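Local structure of Wnt inhibitor of Dorsal protein (Drosophila melanogaster, 4KRR) at residues Q25-Q28 / W29-W32; G113-G116 / H117-V121; K156-E159 / A160-Q163; Q163-L166 / Q167-D170. The protein probably acts as a secreted Wnt-family ligand for frizzled receptors, here represented by its N-terminal domain and linker. All coordinates share one frame; numbering follows the deposited sequence.

Contact 1: Q25-Q28 / W29-W32; sequences QSFQ and WQRW
Phe27 and Trp32 meet edge to face just after the end of helix 8-26. The chain turns there through a type I beta turn from Phe27 to Gln30, closed by Gln30 N bonding Phe27 O at 2.9 Å. The donor sits well above the carbonyl plane. Phe27 CB lies 3.5 Å from Trp32 O. At the ring, CD2 meets Trp32 O at 3.4 Å and Trp32 CE3 at 3.7 Å. CE2 also lies near Trp32 CE3. Trp32 CZ3 stands over the ring centre, and the two ring planes are 78° apart. The Phe27 ring also meets Tyr57 and Tyr169 edge-to-face. Trp32 brings its edge in because its CG is anti to the backbone N (chi1 -178°). Its NE1 is hydrogen-bonded to Asp38. Within the turn, Gln28 CG lies over the five-membered ring of Trp29, 3.8 Å from the centroid, a CH-pi contact. A leucine in place of Phe27 would probably leave the Trp32 edge without an aromatic face and open a gap against Tyr57 and Tyr169. The turn thus has two chemistries: a buried aromatic cluster inside, and one amide side chain, that of Gln28, lying along the indole of Trp29 at the surface.

Contact 2: G113-G116 / H117-V121; sequences GAIG and HNRRV
Ile115 and Arg119 touch one turn apart near the start of helix 113-127. Ile115 CG2 approaches the guanidinium group obliquely, 3.4 Å from Arg119 NE and 3.6 Å from Arg119 NH2. Arg119 is extended from CG to NE (chi2 -175°), which carries its planar group back past the isoleucine. Its CG also packs against Ile115 O at 3.2 Å. The tight part of the contact is the backbone. Asn118 N bonds Ala114 O at 3.0 Å, and Arg119 N bonds Ile115 O at 3.1 Å. The flanking bonds, His117 N to Gly113 O and Arg120 N to Gly116 O, are weak, both 3.3 Å long. The looser side is the outward one, where exposed Arg120 lays only its aliphatic part near Gly116 O. Arg119 has a long, weak ion pair with Glu48. With an alanine in place of Arg119, Ile115 CG2 would probably lose its cover and Glu48 this distant charge. The buried side is fixed by polar groups: His117 NE2 bonds Ser193 O, and Asn118 OD1 bonds Val195 N. Helix 113-127 is thereby held to strand 195-196 and the loop before it, while Asn118 and Arg119 also touch helix 53-75.

Contact 3: K156-E159 / A160-Q163; sequences KPFE and AIAQ
Lys156 and Ile161 pack across the first turn of helix 158-170, with Pro157 at the N-cap position. The segment joins strand 149-155, one arm of a two-stranded antiparallel hairpin, to this helix of the Wnt N-terminal domain. Backbone bonds set the turn. Ala160 N bonds Pro157 O at 3.1 Å, with the donor well above the carbonyl plane. The next bond, from Ala162 N to Phe158 O, is shorter at 2.7 Å and lies nearer the plane, tilted 17° from it. Gln163 N bonds Glu159 O in turn. The apolar contacts fall on two sides. Lys156 runs forward along the first turns, bent at chi3 (-58°), and its CE reaches Ile161 CG1 at 3.9 Å. Ile161 CD1 lies near Lys156 O, which accepts a bond from His68 NE2. On the other side, the Phe158 ring meets Ile161 CB through CD1 at 4.3 Å and Ala162 CB through CE2, both obliquely. These are loose contacts within the helix. The buried ring also packs on Ile61 and Ala65 of helix 53-75 and on Gln18 and Ser22 of helix 8-26. Charge enters at the lysine tip, where NZ forms a salt bridge with Asp164. Lys156 NZ lies 4.2 Å from Ala160 O.

Contact 4: Q163-L166 / Q167-D170; sequences QDLL and QMYD
Leu165 and Met168 cross at an angle on one face of helix 158-170, and Leu166 meets Tyr169 on another. Regular helical bonds run beneath both pairs, from Gln167 N to Gln163 O through Asp170 N to Leu166 O. The shortest joins Tyr169 N to Leu165 O at 2.7 Å. The apolar contacts come next. Met168 turns back at chi3 (-75°), which brings CE to 3.7 Å from Leu165 CD2 and 3.3 Å from Asp164 O. Leu165 and Met168 both also touch Leu125 of helix 113-127. Leu166 CD1 touches Tyr169 CD2 at 4.0 Å, while Leu166 O lies at the edge of the tyrosine ring, in its plane. The Tyr169 OH is hydrogen-bonded to Glu54. Water joins the outer side. Gln163 NE2 donates to it at 2.9 Å, and the water donates to Gln167 OE1 at 2.7 Å, bridging two amides one turn apart. The NE2 of Gln167 bonds Asp171. The water, with Asp171 at Gln167 NE2, is consistent with the modelled orientation of both amides. The chemistry thus divides: Leu165 and Met168 pack inward, and on the exposed side one water bridges two glutamine amides, taking a proton from one and giving one to the other.

Helix 158-170 ties the set together. Contacts 3 and 4 share Gln163, have centres about 10 Å apart, and are joined by the salt bridge from Lys156 NZ to Asp164 OD2 at 2.8 Å. Contact 4 also reaches the other two. Phe27 CZ of contact 1 lies 3.6 Å from Tyr169 CE2, and Val121 CG1 of contact 2 lies 3.8 Å from Met168 SD. Contacts 1 and 2 do not touch; their centres are about 24 Å apart. Contacts 2 and 3 lie on opposite sides of the chain's centre. Glycerol, probably from the crystallisation liquor, is weakly bonded to Trp32 N and Tyr169 OH.

Contact 1: Q25-Q28 / W29-W32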
loop_
_atom_site.group_PDB
_atom_site.type_symbol
_atom_site.label_atom_id
_atom_site.label_comp_id
_atom_site.label_asym_id
_atom_site.label_seq_id
_atom_site.Cartn_x
_atom_site.Cartn_y
_atom_site.Cartn_z
ATOM N N GLN A 25 12.543 -8.413 1.000
ATOM C CA GLN A 25 12.706 -9.231 -0.195
ATOM C C GLN A 25 13.121 -8.375 -1.394
ATOM O O GLN A 25 13.977 -8.770 -2.185
ATOM C CB GLN A 25 11.412 -9.987 -0.496
ATOM C CG GLN A 25 11.411 -10.741 -1.815
ATOM C CD GLN A 25 10.135 -11.529 -2.022
ATOM O OE1 GLN A 25 9.532 -12.006 -1.065
ATOM N NE2 GLN A 25 9.712 -11.662 -3.271
ATOM N N SER A 26 12.528 -7.191 -1.511
ATOM C CA SER A 26 12.826 -6.304 -2.632
ATOM C C SER A 26 14.188 -5.624 -2.505
ATOM O O SER A 26 14.768 -5.190 -3.502
ATOM C CB SER A 26 11.726 -5.251 -2.792
ATOM O OG SER A 26 10.489 -5.853 -3.134
ATOM N N PHE A 27 14.695 -5.536 -1.280
ATOM C CA PHE A 27 15.941 -4.819 -1.029
ATOM C C PHE A 27 17.069 -5.715 -0.535
ATOM O O PHE A 27 18.131 -5.222 -0.160
ATOM C CB PHE A 27 15.713 -3.675 -0.038
ATOM C CG PHE A 27 15.031 -2.483 -0.639
ATOM C CD1 PHE A 27 13.650 -2.431 -0.733
ATOM C CD2 PHE A 27 15.771 -1.416 -1.118
ATOM C CE1 PHE A 27 13.021 -1.335 -1.292
ATOM C CE2 PHE A 27 15.148 -0.316 -1.677
ATOM C CZ PHE A 27 13.772 -0.276 -1.765
ATOM N N GLN A 28 16.844 -7.025 -0.553
ATOM C CA GLN A 28 17.808 -7.984 -0.012
ATOM C C GLN A 28 19.201 -7.868 -0.632
ATOM O O GLN A 28 20.192 -8.270 -0.022
ATOM C CB GLN A 28 17.287 -9.414 -0.175
ATOM C CG GLN A 28 17.004 -9.804 -1.615
ATOM C CD GLN A 28 16.559 -11.246 -1.752
ATOM O OE1 GLN A 28 17.117 -12.143 -1.122
ATOM N NE2 GLN A 28 15.542 -11.474 -2.577
ATOM N N TRP A 29 19.271 -7.310 -1.836
ATOM C CA TRP A 29 20.536 -7.192 -2.553
ATOM C C TRP A 29 21.141 -5.792 -2.472
ATOM O O TRP A 29 22.298 -5.588 -2.836
ATOM C CB TRP A 29 20.348 -7.583 -4.019
ATOM C CG TRP A 29 19.901 -8.998 -4.215
ATOM C CD1 TRP A 29 18.706 -9.420 -4.726
ATOM C CD2 TRP A 29 20.643 -10.181 -3.900
ATOM N NE1 TRP A 29 18.663 -10.794 -4.752
ATOM C CE2 TRP A 29 19.840 -11.284 -4.250
ATOM C CE3 TRP A 29 21.910 -10.413 -3.358
ATOM C CZ2 TRP A 29 20.262 -12.600 -4.074
ATOM C CZ3 TRP A 29 22.327 -11.718 -3.185
ATOM C CH2 TRP A 29 21.507 -12.795 -3.542
ATOM N N GLN A 30 20.354 -4.835 -1.991
ATOM C CA GLN A 30 20.771 -3.435 -1.971
ATOM C C GLN A 30 21.588 -3.080 -0.727
ATOM O O GLN A 30 21.650 -3.854 0.228
ATOM C CB GLN A 30 19.549 -2.520 -2.080
ATOM C CG GLN A 30 18.531 -2.976 -3.114
ATOM C CD GLN A 30 19.146 -3.198 -4.482
ATOM O OE1 GLN A 30 19.942 -2.387 -4.955
ATOM N NE2 GLN A 30 18.785 -4.306 -5.121
ATOM N N ARG A 31 22.213 -1.904 -0.753
ATOM C CA ARG A 31 23.033 -1.433 0.363
ATOM C C ARG A 31 22.169 -1.168 1.590
ATOM O O ARG A 31 22.521 -1.543 2.711
ATOM C CB ARG A 31 23.810 -0.175 -0.029
ATOM C CG ARG A 31 24.991 -0.447 -0.953
ATOM C CD ARG A 31 25.213 0.702 -1.944
ATOM N NE ARG A 31 25.940 0.266 -3.138
ATOM C CZ ARG A 31 27.261 0.327 -3.278
ATOM N NH1 ARG A 31 28.013 0.818 -2.303
ATOM N NH2 ARG A 31 27.835 -0.099 -4.394
ATOM N N TRP A 32 21.041 -0.505 1.372
ATOM C CA TRP A 32 20.002 -0.453 2.381
ATOM C C TRP A 32 19.107 -1.658 2.141
ATOM O O TRP A 32 18.200 -1.614 1.310
ATOM C CB TRP A 32 19.204 0.846 2.282
ATOM C CG TRP A 32 18.164 0.959 3.342
ATOM C CD1 TRP A 32 18.357 1.313 4.645
ATOM C CD2 TRP A 32 16.763 0.709 3.196
ATOM N NE1 TRP A 32 17.162 1.299 5.320
ATOM C CE2 TRP A 32 16.167 0.931 4.453
ATOM C CE3 TRP A 32 15.953 0.319 2.124
ATOM C CZ2 TRP A 32 14.799 0.778 4.668
ATOM C CZ3 TRP A 32 14.595 0.167 2.340
ATOM C CH2 TRP A 32 14.032 0.395 3.601
#

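Contact 2: G113-G116 / H117-V121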
loop_
_atom_site.group_PDB
_atom_site.type_symbol
_atom_site.label_atom_id
_atom_site.label_comp_id
_atom_site.label_asym_id
_atom_site.label_seq_id
_atom_site.Cartn_x
_atom_site.Cartn_y
_atom_site.Cartn_z
ATOM N N GLY A 113 2.348 18.208 1.727
ATOM C CA GLY A 113 3.663 18.164 1.114
ATOM C C GLY A 113 3.887 16.881 0.332
ATOM O O GLY A 113 3.001 16.418 -0.387
ATOM N N ALA A 114 5.072 16.301 0.485
ATOM C CA ALA A 114 5.426 15.070 -0.211
ATOM C C ALA A 114 4.608 13.895 0.312
ATOM O O ALA A 114 4.179 13.033 -0.455
ATOM C CB ALA A 114 6.912 14.786 -0.057
ATOM N N ILE A 115 4.398 13.873 1.626
ATOM C CA ILE A 115 3.623 12.822 2.275
ATOM C C ILE A 115 2.212 12.721 1.703
ATOM O O ILE A 115 1.762 11.636 1.334
ATOM C CB ILE A 115 3.533 13.053 3.795
ATOM C CG1 ILE A 115 4.931 13.048 4.416
ATOM C CG2 ILE A 115 2.661 11.993 4.444
ATOM C CD1 ILE A 115 5.672 11.742 4.237
ATOM N N GLY A 116 1.523 13.855 1.628
ATOM C CA GLY A 116 0.168 13.894 1.112
ATOM C C GLY A 116 0.077 13.402 -0.320
ATOM O O GLY A 116 -0.823 12.638 -0.669
ATOM N N HIS A 117 1.018 13.837 -1.151
ATOM C CA HIS A 117 1.030 13.447 -2.553
ATOM C C HIS A 117 1.251 11.950 -2.704
ATOM O O HIS A 117 0.594 11.295 -3.513
ATOM C CB HIS A 117 2.115 14.202 -3.317
ATOM C CG HIS A 117 2.312 13.713 -4.718
ATOM N ND1 HIS A 117 1.452 14.032 -5.745
ATOM C CD2 HIS A 117 3.265 12.916 -5.258
ATOM C CE1 HIS A 117 1.868 13.458 -6.861
ATOM N NE2 HIS A 117 2.967 12.777 -6.593
ATOM N N ASN A 118 2.180 11.414 -1.919
ATOM C CA ASN A 118 2.536 10.004 -2.018
ATOM C C ASN A 118 1.407 9.082 -1.576
ATOM O O ASN A 118 1.247 7.989 -2.111
ATOM C CB ASN A 118 3.815 9.708 -1.231
ATOM C CG ASN A 118 5.046 10.321 -1.873
ATOM O OD1 ASN A 118 5.058 10.601 -3.073
ATOM N ND2 ASN A 118 6.089 10.531 -1.078
ATOM N N ARG A 119 0.620 9.522 -0.600
ATOM C CA ARG A 119 -0.528 8.735 -0.174
ATOM C C ARG A 119 -1.565 8.662 -1.291
ATOM O O ARG A 119 -2.206 7.629 -1.488
ATOM C CB ARG A 119 -1.134 9.300 1.111
ATOM C CG ARG A 119 -0.187 9.239 2.294
ATOM C CD ARG A 119 -0.863 9.686 3.572
ATOM N NE ARG A 119 0.089 9.809 4.671
ATOM C CZ ARG A 119 -0.243 10.170 5.905
ATOM N NH1 ARG A 119 -1.506 10.439 6.195
ATOM N NH2 ARG A 119 0.685 10.261 6.848
ATOM N N ARG A 120 -1.715 9.758 -2.030
ATOM C CA ARG A 120 -2.570 9.766 -3.213
ATOM C C ARG A 120 -2.025 8.833 -4.294
ATOM O O ARG A 120 -2.790 8.163 -4.985
ATOM C CB ARG A 120 -2.721 11.186 -3.770
ATOM C CG ARG A 120 -3.628 12.083 -2.941
ATOM C CD ARG A 120 -3.617 13.518 -3.450
ATOM N NE ARG A 120 -3.934 13.603 -4.872
ATOM C CZ ARG A 120 -5.169 13.673 -5.362
ATOM N NH1 ARG A 120 -6.211 13.664 -4.543
ATOM N NH2 ARG A 120 -5.362 13.751 -6.671
ATOM N N VAL A 121 -0.702 8.793 -4.432
ATOM C CA VAL A 121 -0.061 7.921 -5.413
ATOM C C VAL A 121 -0.334 6.455 -5.089
ATOM O O VAL A 121 -0.725 5.680 -5.957
ATOM C CB VAL A 121 1.464 8.153 -5.472
ATOM C CG1 VAL A 121 2.134 7.113 -6.370
ATOM C CG2 VAL A 121 1.768 9.562 -5.959
#

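Contact 3: K156-E159 / A160-Q163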
loop_
_atom_site.group_PDB
_atom_site.type_symbol
_atom_site.label_atom_id
_atom_site.label_comp_id
_atom_site.label_asym_id
_atom_site.label_seq_id
_atom_site.Cartn_x
_atom_site.Cartn_y
_atom_site.Cartn_z
ATOM N N LYS A 156 -4.739 -7.693 -6.574
ATOM C CA LYS A 156 -3.622 -8.563 -6.933
ATOM C C LYS A 156 -2.928 -9.062 -5.675
ATOM O O LYS A 156 -3.056 -8.449 -4.614
ATOM C CB LYS A 156 -2.595 -7.806 -7.782
ATOM C CG LYS A 156 -3.098 -7.293 -9.111
ATOM C CD LYS A 156 -1.967 -6.658 -9.907
ATOM C CE LYS A 156 -1.322 -5.512 -9.143
ATOM N NZ LYS A 156 -0.252 -4.847 -9.939
ATOM N N PRO A 157 -2.193 -10.181 -5.785
ATOM C CA PRO A 157 -1.319 -10.585 -4.679
ATOM C C PRO A 157 -0.369 -9.445 -4.329
ATOM O O PRO A 157 0.064 -8.711 -5.219
ATOM C CB PRO A 157 -0.550 -11.784 -5.251
ATOM C CG PRO A 157 -0.828 -11.781 -6.734
ATOM C CD PRO A 157 -2.169 -11.153 -6.889
ATOM N N PHE A 158 -0.067 -9.285 -3.047
ATOM C CA PHE A 158 0.668 -8.107 -2.605
ATOM C C PHE A 158 2.080 -8.023 -3.183
ATOM O O PHE A 158 2.628 -6.930 -3.335
ATOM C CB PHE A 158 0.706 -8.014 -1.079
ATOM C CG PHE A 158 1.292 -6.730 -0.583
ATOM C CD1 PHE A 158 0.585 -5.546 -0.703
ATOM C CD2 PHE A 158 2.557 -6.699 -0.023
ATOM C CE1 PHE A 158 1.124 -4.353 -0.263
ATOM C CE2 PHE A 158 3.100 -5.509 0.423
ATOM C CZ PHE A 158 2.382 -4.336 0.302
ATOM N N GLU A 159 2.654 -9.175 -3.516
ATOM C CA GLU A 159 3.989 -9.224 -4.102
ATOM C C GLU A 159 4.050 -8.452 -5.422
ATOM O O GLU A 159 5.070 -7.844 -5.746
ATOM C CB GLU A 159 4.438 -10.674 -4.320
ATOM C CG GLU A 159 4.298 -11.572 -3.095
ATOM C CD GLU A 159 2.908 -12.172 -2.958
ATOM O OE1 GLU A 159 2.575 -13.088 -3.741
ATOM O OE2 GLU A 159 2.149 -11.729 -2.070
ATOM N N ALA A 160 2.954 -8.476 -6.175
ATOM C CA ALA A 160 2.887 -7.765 -7.451
ATOM C C ALA A 160 2.759 -6.261 -7.236
ATOM O O ALA A 160 3.385 -5.465 -7.939
ATOM C CB ALA A 160 1.734 -8.289 -8.296
ATOM N N ILE A 161 1.940 -5.877 -6.262
ATOM C CA ILE A 161 1.809 -4.478 -5.867
ATOM C C ILE A 161 3.143 -3.954 -5.331
ATOM O O ILE A 161 3.536 -2.820 -5.609
ATOM C CB ILE A 161 0.695 -4.303 -4.808
ATOM C CG1 ILE A 161 -0.656 -4.735 -5.390
ATOM C CG2 ILE A 161 0.636 -2.862 -4.304
ATOM C CD1 ILE A 161 -1.791 -4.761 -4.384
ATOM N N ALA A 162 3.843 -4.802 -4.578
ATOM C CA ALA A 162 5.149 -4.456 -4.022
ATOM C C ALA A 162 6.175 -4.172 -5.118
ATOM O O ALA A 162 7.014 -3.281 -4.978
ATOM C CB ALA A 162 5.645 -5.568 -3.108
ATOM N N GLN A 163 6.106 -4.932 -6.206
ATOM C CA GLN A 163 7.001 -4.716 -7.338
ATOM C C GLN A 163 6.713 -3.379 -8.014
ATOM O O GLN A 163 7.635 -2.679 -8.438
ATOM C CB GLN A 163 6.898 -5.863 -8.349
ATOM C CG GLN A 163 7.763 -5.672 -9.590
ATOM C CD GLN A 163 9.213 -5.359 -9.255
ATOM O OE1 GLN A 163 9.830 -6.028 -8.425
ATOM N NE2 GLN A 163 9.760 -4.331 -9.896
#

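Contact 4: Q163-L166 / Q167-D170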
loop_
_atom_site.group_PDB
_atom_site.type_symbol
_atom_site.label_atom_id
_atom_site.label_comp_id
_atom_site.label_asym_id
_atom_site.label_seq_id
_atom_site.Cartn_x
_atom_site.Cartn_y
_atom_site.Cartn_z
ATOM N N GLN A 163 6.106 -4.932 -6.206
ATOM C CA GLN A 163 7.001 -4.716 -7.338
ATOM C C GLN A 163 6.713 -3.379 -8.014
ATOM O O GLN A 163 7.635 -2.679 -8.438
ATOM C CB GLN A 163 6.898 -5.863 -8.349
ATOM C CG GLN A 163 7.763 -5.672 -9.590
ATOM C CD GLN A 163 9.213 -5.359 -9.255
ATOM O OE1 GLN A 163 9.830 -6.028 -8.425
ATOM N NE2 GLN A 163 9.760 -4.331 -9.896
ATOM N N ASP A 164 5.434 -3.026 -8.109
ATOM C CA ASP A 164 5.040 -1.736 -8.669
ATOM C C ASP A 164 5.602 -0.592 -7.834
ATOM O O ASP A 164 6.098 0.396 -8.372
ATOM C CB ASP A 164 3.515 -1.619 -8.751
ATOM C CG ASP A 164 2.908 -2.570 -9.766
ATOM O OD1 ASP A 164 3.602 -2.924 -10.741
ATOM O OD2 ASP A 164 1.734 -2.960 -9.590
ATOM N N LEU A 165 5.525 -0.734 -6.515
ATOM C CA LEU A 165 6.030 0.299 -5.616
ATOM C C LEU A 165 7.552 0.396 -5.683
ATOM O O LEU A 165 8.115 1.486 -5.574
ATOM C CB LEU A 165 5.566 0.046 -4.181
ATOM C CG LEU A 165 4.092 0.346 -3.899
ATOM C CD1 LEU A 165 3.719 -0.089 -2.492
ATOM C CD2 LEU A 165 3.801 1.828 -4.094
ATOM N N LEU A 166 8.211 -0.746 -5.868
ATOM C CA LEU A 166 9.659 -0.770 -6.055
ATOM C C LEU A 166 10.033 0.005 -7.315
ATOM O O LEU A 166 11.010 0.755 -7.329
ATOM C CB LEU A 166 10.179 -2.208 -6.147
ATOM C CG LEU A 166 11.700 -2.338 -6.283
ATOM C CD1 LEU A 166 12.390 -1.665 -5.103
ATOM C CD2 LEU A 166 12.135 -3.794 -6.403
ATOM N N GLN A 167 9.243 -0.178 -8.368
ATOM C CA GLN A 167 9.449 0.539 -9.621
ATOM C C GLN A 167 9.247 2.040 -9.418
ATOM O O GLN A 167 10.054 2.853 -9.868
ATOM C CB GLN A 167 8.498 0.017 -10.700
ATOM C CG GLN A 167 8.732 0.611 -12.081
ATOM C CD GLN A 167 10.080 0.228 -12.661
ATOM O OE1 GLN A 167 10.453 -0.947 -12.677
ATOM N NE2 GLN A 167 10.824 1.221 -13.138
ATOM N N MET A 168 8.165 2.400 -8.734
ATOM C CA MET A 168 7.880 3.801 -8.438
ATOM C C MET A 168 8.947 4.405 -7.532
ATOM O O MET A 168 9.276 5.588 -7.647
ATOM C CB MET A 168 6.494 3.948 -7.815
ATOM C CG MET A 168 5.385 4.141 -8.833
ATOM S SD MET A 168 3.753 4.159 -8.072
ATOM C CE MET A 168 3.552 2.417 -7.732
ATOM N N TYR A 169 9.478 3.586 -6.630
ATOM C CA TYR A 169 10.619 3.980 -5.813
ATOM C C TYR A 169 11.826 4.297 -6.697
ATOM O O TYR A 169 12.540 5.270 -6.454
ATOM C CB TYR A 169 10.947 2.878 -4.799
ATOM C CG TYR A 169 12.340 2.926 -4.200
ATOM C CD1 TYR A 169 12.617 3.707 -3.081
ATOM C CD2 TYR A 169 13.368 2.161 -4.734
ATOM C CE1 TYR A 169 13.892 3.735 -2.525
ATOM C CE2 TYR A 169 14.639 2.185 -4.191
ATOM C CZ TYR A 169 14.898 2.972 -3.089
ATOM O OH TYR A 169 16.170 2.984 -2.556
ATOM N N ASP A 170 12.039 3.482 -7.727
ATOM C CA ASP A 170 13.157 3.684 -8.649
ATOM C C ASP A 170 12.988 4.957 -9.470
ATOM O O ASP A 170 13.966 5.635 -9.783
ATOM C CB ASP A 170 13.302 2.496 -9.608
ATOM C CG ASP A 170 13.721 1.216 -8.907
ATOM O OD1 ASP A 170 14.287 1.288 -7.796
ATOM O OD2 ASP A 170 13.490 0.131 -9.480
HETATM O O HOH W 1 8.778 -3.032 -12.336
#